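Local coordinates for xyloglucan-specific endo-beta-1,4-glucanase BoGH9A (Bacteroides ovatus, PDB 6DHT), which hydrolyses internal beta-1,4-glucosidic linkages in the xyloglucan backbone, releasing xyloglucan oligosaccharides, at residues A[112-124]-A[128-140]. Numbering follows the deposited sequence. Where two conformers were deposited one is given.
Sequences LKSFYYQRTAMPI and YAGQWHRMAGHPD. With EDO (1,2-ethanediol), chain G.
Arg-134 reaches across to the end of helix 105-117 and grips one acceptor end-on: NH1 and NH2 lie 2.8 and 2.9 Å from Tyr-117 O. NH1 meets a lone pair in the carbonyl plane, whereas NH2 approaches tilted from it. With CG set between its backbone N and carbonyl carbon (chi1 67°), the arginine extends from CG to NE alongside Ile-124, whose CG1 covers one guanidinium face, 3.6 Å from Arg-134 CZ. The two backbones pair in a single antiparallel bridge, Ile-124 N to Arg-134 O and Arg-134 N to Ile-124 O, each 2.9 Å. In the (alpha/alpha)6 barrel of glycoside hydrolase family 9, these bonds hold the loop after helix 105-117 against the segment that follows the short helix 126-129. Two carbonyls at the end of that short helix are taken from helix 105-117: Tyr-117 OH donates to Ala-129 O (2.7 Å) from above the carbonyl plane, and Lys-113 NZ to Tyr-128 O (2.8 Å). Farther along, Ala-121 N bonds Gly-137 O. In the second shell, Tyr-116 CD1 lies over the guanidinium of Arg-119, whose salt bridges run to Glu-217 and the calcium ligand Glu-206. The side chain of Gln-118, hydrogen-bonded to His-498, lies about 7 Å from that of the predicted nucleophile Asp-171.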
loop_
_atom_site.group_PDB
_atom_site.type_symbol
_atom_site.label_atom_id
_atom_site.label_comp_id
_atom_site.label_asym_id
_atom_site.label_seq_id
_atom_site.Cartn_x
_atom_site.Cartn_y
_atom_site.Cartn_z
ATOM N N LEU A 112 -1.589 -7.307 -5.515
ATOM C CA LEU A 112 -1.651 -8.312 -4.475
ATOM C C LEU A 112 -0.652 -9.436 -4.710
ATOM O O LEU A 112 -0.006 -9.906 -3.751
ATOM C CB LEU A 112 -3.082 -8.854 -4.403
ATOM C CG LEU A 112 -3.336 -9.900 -3.327
ATOM C CD1 LEU A 112 -2.973 -9.419 -1.929
ATOM C CD2 LEU A 112 -4.797 -10.304 -3.372
ATOM N N LYS A 113 -0.498 -9.848 -5.954
ATOM C CA LYS A 113 0.406 -10.935 -6.295
ATOM C C LYS A 113 1.867 -10.551 -6.033
ATOM O O LYS A 113 2.718 -11.430 -5.858
ATOM C CB LYS A 113 0.180 -11.329 -7.754
ATOM C CG LYS A 113 0.930 -12.526 -8.277
ATOM C CD LYS A 113 0.662 -13.807 -7.516
ATOM C CE LYS A 113 1.303 -15.000 -8.246
ATOM N NZ LYS A 113 0.660 -15.341 -9.545
ATOM N N SER A 114 2.173 -9.253 -5.996
ATOM C CA SER A 114 3.530 -8.815 -5.680
ATOM C C SER A 114 3.996 -9.370 -4.338
ATOM O O SER A 114 5.193 -9.670 -4.164
ATOM C CB SER A 114 3.608 -7.287 -5.656
ATOM O OG SER A 114 3.003 -6.722 -4.495
ATOM N N PHE A 115 3.075 -9.506 -3.385
ATOM C CA PHE A 115 3.401 -10.015 -2.067
ATOM C C PHE A 115 3.876 -11.472 -2.136
ATOM O O PHE A 115 4.801 -11.872 -1.408
ATOM C CB PHE A 115 2.205 -9.879 -1.127
ATOM C CG PHE A 115 1.918 -8.453 -0.744
ATOM C CD1 PHE A 115 1.137 -7.637 -1.550
ATOM C CD2 PHE A 115 2.457 -7.921 0.431
ATOM C CE1 PHE A 115 0.924 -6.299 -1.202
ATOM C CE2 PHE A 115 2.227 -6.603 0.775
ATOM C CZ PHE A 115 1.474 -5.794 -0.052
ATOM N N TYR A 116 3.252 -12.256 -3.014
ATOM C CA TYR A 116 3.685 -13.625 -3.251
ATOM C C TYR A 116 5.159 -13.668 -3.688
ATOM O O TYR A 116 5.950 -14.444 -3.161
ATOM C CB TYR A 116 2.759 -14.332 -4.252
ATOM C CG TYR A 116 3.383 -15.591 -4.820
ATOM C CD1 TYR A 116 3.370 -16.788 -4.112
ATOM C CD2 TYR A 116 3.993 -15.574 -6.063
ATOM C CE1 TYR A 116 3.965 -17.926 -4.631
ATOM C CE2 TYR A 116 4.579 -16.711 -6.588
ATOM C CZ TYR A 116 4.552 -17.884 -5.868
ATOM O OH TYR A 116 5.138 -19.032 -6.371
ATOM N N TYR A 117 5.544 -12.785 -4.615
ATOM C CA TYR A 117 6.925 -12.728 -5.050
ATOM C C TYR A 117 7.882 -12.336 -3.906
ATOM O O TYR A 117 9.058 -12.719 -3.909
ATOM C CB TYR A 117 7.077 -11.770 -6.223
ATOM C CG TYR A 117 6.468 -12.289 -7.499
ATOM C CD1 TYR A 117 7.083 -13.316 -8.217
ATOM C CD2 TYR A 117 5.303 -11.737 -8.015
ATOM C CE1 TYR A 117 6.554 -13.771 -9.398
ATOM C CE2 TYR A 117 4.759 -12.207 -9.181
ATOM C CZ TYR A 117 5.400 -13.227 -9.872
ATOM O OH TYR A 117 4.839 -13.664 -11.059
ATOM N N GLN A 118 7.400 -11.578 -2.928
ATOM C CA GLN A 118 8.220 -11.184 -1.787
ATOM C C GLN A 118 8.377 -12.268 -0.702
ATOM O O GLN A 118 9.045 -12.051 0.327
ATOM C CB GLN A 118 7.657 -9.927 -1.124
ATOM C CG GLN A 118 7.653 -8.657 -1.970
ATOM C CD GLN A 118 9.036 -8.096 -2.220
ATOM O OE1 GLN A 118 9.607 -8.289 -3.294
ATOM N NE2 GLN A 118 9.557 -7.353 -1.253
ATOM N N ARG A 119 7.732 -13.418 -0.879
ATOM C CA ARG A 119 7.717 -14.414 0.189
ATOM C C ARG A 119 9.080 -15.034 0.392
ATOM O O ARG A 119 9.778 -15.347 -0.567
ATOM C CB ARG A 119 6.768 -15.557 -0.146
ATOM C CG ARG A 119 5.281 -15.216 -0.017
ATOM C CD ARG A 119 4.468 -16.468 -0.164
ATOM N NE ARG A 119 3.038 -16.191 -0.320
ATOM C CZ ARG A 119 2.127 -17.139 -0.499
ATOM N NH1 ARG A 119 2.511 -18.411 -0.509
ATOM N NH2 ARG A 119 0.842 -16.821 -0.653
ATOM N N THR A 120 9.405 -15.235 1.665
ATOM C CA THR A 120 10.624 -15.928 2.095
ATOM C C THR A 120 10.297 -17.366 2.467
ATOM O O THR A 120 9.139 -17.731 2.643
ATOM C CB THR A 120 11.223 -15.263 3.336
ATOM O OG1 THR A 120 10.397 -15.483 4.490
ATOM C CG2 THR A 120 11.432 -13.770 3.083
ATOM N N ALA A 121 11.342 -18.177 2.610
ATOM C CA ALA A 121 11.231 -19.526 3.159
ATOM C C ALA A 121 10.377 -20.455 2.326
ATOM O O ALA A 121 9.808 -21.411 2.851
ATOM C CB ALA A 121 10.707 -19.486 4.600
ATOM N N MET A 122 10.266 -20.194 1.031
ATOM C CA MET A 122 9.598 -21.154 0.166
ATOM C C MET A 122 9.972 -20.994 -1.292
ATOM O O MET A 122 10.334 -19.902 -1.743
ATOM C CB MET A 122 8.087 -21.082 0.329
ATOM C CG MET A 122 7.410 -19.952 -0.400
ATOM S SD MET A 122 5.661 -20.138 -0.092
ATOM C CE MET A 122 5.143 -21.083 -1.511
ATOM N N PRO A 123 9.907 -22.097 -2.042
ATOM C CA PRO A 123 10.211 -21.964 -3.460
ATOM C C PRO A 123 9.109 -21.165 -4.135
ATOM O O PRO A 123 7.945 -21.196 -3.737
ATOM C CB PRO A 123 10.244 -23.415 -3.952
ATOM C CG PRO A 123 9.410 -24.150 -3.006
ATOM C CD PRO A 123 9.548 -23.477 -1.675
ATOM N N ILE A 124 9.518 -20.423 -5.145
ATOM C CA ILE A 124 8.639 -19.550 -5.903
ATOM C C ILE A 124 8.512 -20.221 -7.266
ATOM O O ILE A 124 9.317 -19.998 -8.155
ATOM C CB ILE A 124 9.243 -18.126 -5.964
ATOM C CG1 ILE A 124 9.465 -17.586 -4.534
ATOM C CG2 ILE A 124 8.367 -17.200 -6.773
ATOM C CD1 ILE A 124 8.195 -17.432 -3.724
ATOM N N TYR A 128 3.046 -20.699 -10.493
ATOM C CA TYR A 128 2.412 -19.505 -9.942
ATOM C C TYR A 128 3.170 -18.238 -10.350
ATOM O O TYR A 128 2.556 -17.170 -10.503
ATOM C CB TYR A 128 2.394 -19.592 -8.431
ATOM C CG TYR A 128 1.895 -20.934 -7.943
ATOM C CD1 TYR A 128 0.558 -21.273 -8.077
ATOM C CD2 TYR A 128 2.766 -21.865 -7.375
ATOM C CE1 TYR A 128 0.096 -22.498 -7.650
ATOM C CE2 TYR A 128 2.298 -23.096 -6.933
ATOM C CZ TYR A 128 0.970 -23.393 -7.083
ATOM O OH TYR A 128 0.478 -24.607 -6.657
ATOM N N ALA A 129 4.483 -18.376 -10.570
ATOM C CA ALA A 129 5.387 -17.229 -10.685
ATOM C C ALA A 129 5.635 -16.786 -12.105
ATOM O O ALA A 129 6.082 -15.665 -12.330
ATOM C CB ALA A 129 6.714 -17.550 -10.016
ATOM N N GLY A 130 5.372 -17.652 -13.075
ATOM C CA GLY A 130 5.748 -17.334 -14.447
ATOM C C GLY A 130 7.264 -17.322 -14.593
ATOM O O GLY A 130 7.968 -18.108 -13.949
ATOM N N GLN A 131 7.789 -16.422 -15.417
ATOM C CA GLN A 131 9.227 -16.437 -15.671
ATOM C C GLN A 131 10.060 -16.033 -14.452
ATOM O O GLN A 131 11.259 -16.300 -14.412
ATOM C CB GLN A 131 9.593 -15.557 -16.866
ATOM C CG GLN A 131 9.341 -14.087 -16.675
ATOM C CD GLN A 131 9.752 -13.276 -17.899
ATOM O OE1 GLN A 131 10.728 -13.595 -18.568
ATOM N NE2 GLN A 131 8.992 -12.241 -18.205
ATOM N N TRP A 132 9.432 -15.406 -13.454
ATOM C CA TRP A 132 10.167 -14.966 -12.258
ATOM C C TRP A 132 10.117 -16.008 -11.154
ATOM O O TRP A 132 9.753 -15.709 -10.015
ATOM C CB TRP A 132 9.621 -13.627 -11.738
ATOM C CG TRP A 132 9.593 -12.545 -12.801
ATOM C CD1 TRP A 132 10.607 -11.702 -13.141
ATOM C CD2 TRP A 132 8.502 -12.228 -13.660
ATOM N NE1 TRP A 132 10.211 -10.879 -14.156
ATOM C CE2 TRP A 132 8.915 -11.181 -14.491
ATOM C CE3 TRP A 132 7.207 -12.732 -13.805
ATOM C CZ2 TRP A 132 8.085 -10.633 -15.453
ATOM C CZ3 TRP A 132 6.389 -12.190 -14.750
ATOM C CH2 TRP A 132 6.816 -11.147 -15.558
ATOM N N HIS A 133 10.476 -17.240 -11.503
ATOM C CA HIS A 133 10.541 -18.322 -10.532
ATOM C C HIS A 133 11.916 -18.367 -9.906
ATOM O O HIS A 133 12.897 -17.964 -10.539
ATOM C CB HIS A 133 10.193 -19.671 -11.182
ATOM C CG HIS A 133 11.013 -19.997 -12.391
ATOM N ND1 HIS A 133 12.229 -20.642 -12.312
ATOM C CD2 HIS A 133 10.792 -19.770 -13.709
ATOM C CE1 HIS A 133 12.723 -20.797 -13.527
ATOM N NE2 HIS A 133 11.871 -20.279 -14.393
ATOM N N ARG A 134 11.977 -18.833 -8.664
ATOM C CA ARG A 134 13.248 -18.998 -7.971
ATOM C C ARG A 134 13.164 -20.021 -6.863
ATOM O O ARG A 134 12.087 -20.448 -6.459
ATOM C CB ARG A 134 13.743 -17.662 -7.416
ATOM C CG ARG A 134 12.904 -17.078 -6.294
ATOM C CD ARG A 134 13.385 -15.682 -5.862
ATOM N NE ARG A 134 12.815 -15.361 -4.560
ATOM C CZ ARG A 134 11.680 -14.693 -4.351
ATOM N NH1 ARG A 134 11.001 -14.191 -5.360
ATOM N NH2 ARG A 134 11.260 -14.495 -3.106
ATOM N N MET A 135 14.330 -20.411 -6.374
ATOM C CA MET A 135 14.420 -21.361 -5.281
ATOM C C MET A 135 14.056 -20.657 -3.990
ATOM O O MET A 135 14.030 -19.429 -3.933
ATOM C CB MET A 135 15.851 -21.895 -5.174
ATOM C CG MET A 135 16.369 -22.512 -6.466
ATOM S SD MET A 135 15.558 -24.070 -6.867
ATOM C CE MET A 135 16.580 -25.180 -5.899
ATOM N N ALA A 136 13.790 -21.436 -2.951
ATOM C CA ALA A 136 13.577 -20.872 -1.632
ATOM C C ALA A 136 14.823 -20.088 -1.169
ATOM O O ALA A 136 15.972 -20.449 -1.470
ATOM C CB ALA A 136 13.236 -21.971 -0.655
ATOM N N GLY A 137 14.583 -19.006 -0.437
ATOM C CA GLY A 137 15.638 -18.219 0.164
ATOM C C GLY A 137 15.246 -17.736 1.554
ATOM O O GLY A 137 14.075 -17.684 1.888
ATOM N N HIS A 138 16.238 -17.388 2.365
ATOM C CA HIS A 138 16.025 -16.920 3.738
ATOM C C HIS A 138 15.068 -17.796 4.563
ATOM O O HIS A 138 13.982 -17.371 4.968
ATOM C CB HIS A 138 15.583 -15.458 3.749
ATOM C CG HIS A 138 16.633 -14.523 3.240
ATOM N ND1 HIS A 138 16.711 -14.154 1.916
ATOM C CD2 HIS A 138 17.671 -13.916 3.864
ATOM C CE1 HIS A 138 17.744 -13.344 1.748
ATOM N NE2 HIS A 138 18.336 -13.177 2.914
ATOM N N PRO A 139 15.475 -19.037 4.836
ATOM C CA PRO A 139 14.641 -19.911 5.670
ATOM C C PRO A 139 14.371 -19.318 7.056
ATOM O O PRO A 139 13.305 -19.553 7.607
ATOM C CB PRO A 139 15.482 -21.190 5.765
ATOM C CG PRO A 139 16.859 -20.771 5.423
ATOM C CD PRO A 139 16.708 -19.709 4.401
ATOM N N ASP A 140 15.312 -18.539 7.578
ATOM C CA ASP A 140 15.166 -17.864 8.855
ATOM C C ASP A 140 14.764 -18.844 9.968
ATOM O O ASP A 140 13.999 -18.505 10.874
ATOM C CB ASP A 140 14.171 -16.694 8.724
ATOM C CG ASP A 140 14.760 -15.507 7.961
ATOM O OD1 ASP A 140 15.998 -15.455 7.771
ATOM O OD2 ASP A 140 14.004 -14.600 7.523
HETATM C C1 EDO G . -1.862 -13.220 -11.683
HETATM O O1 EDO G . -0.478 -13.591 -11.817
HETATM C C2 EDO G . -1.970 -11.951 -10.839
HETATM O O2 EDO G . -1.315 -10.839 -11.483
HETATM O O HOH W 1 11.684 -16.763 6.407
#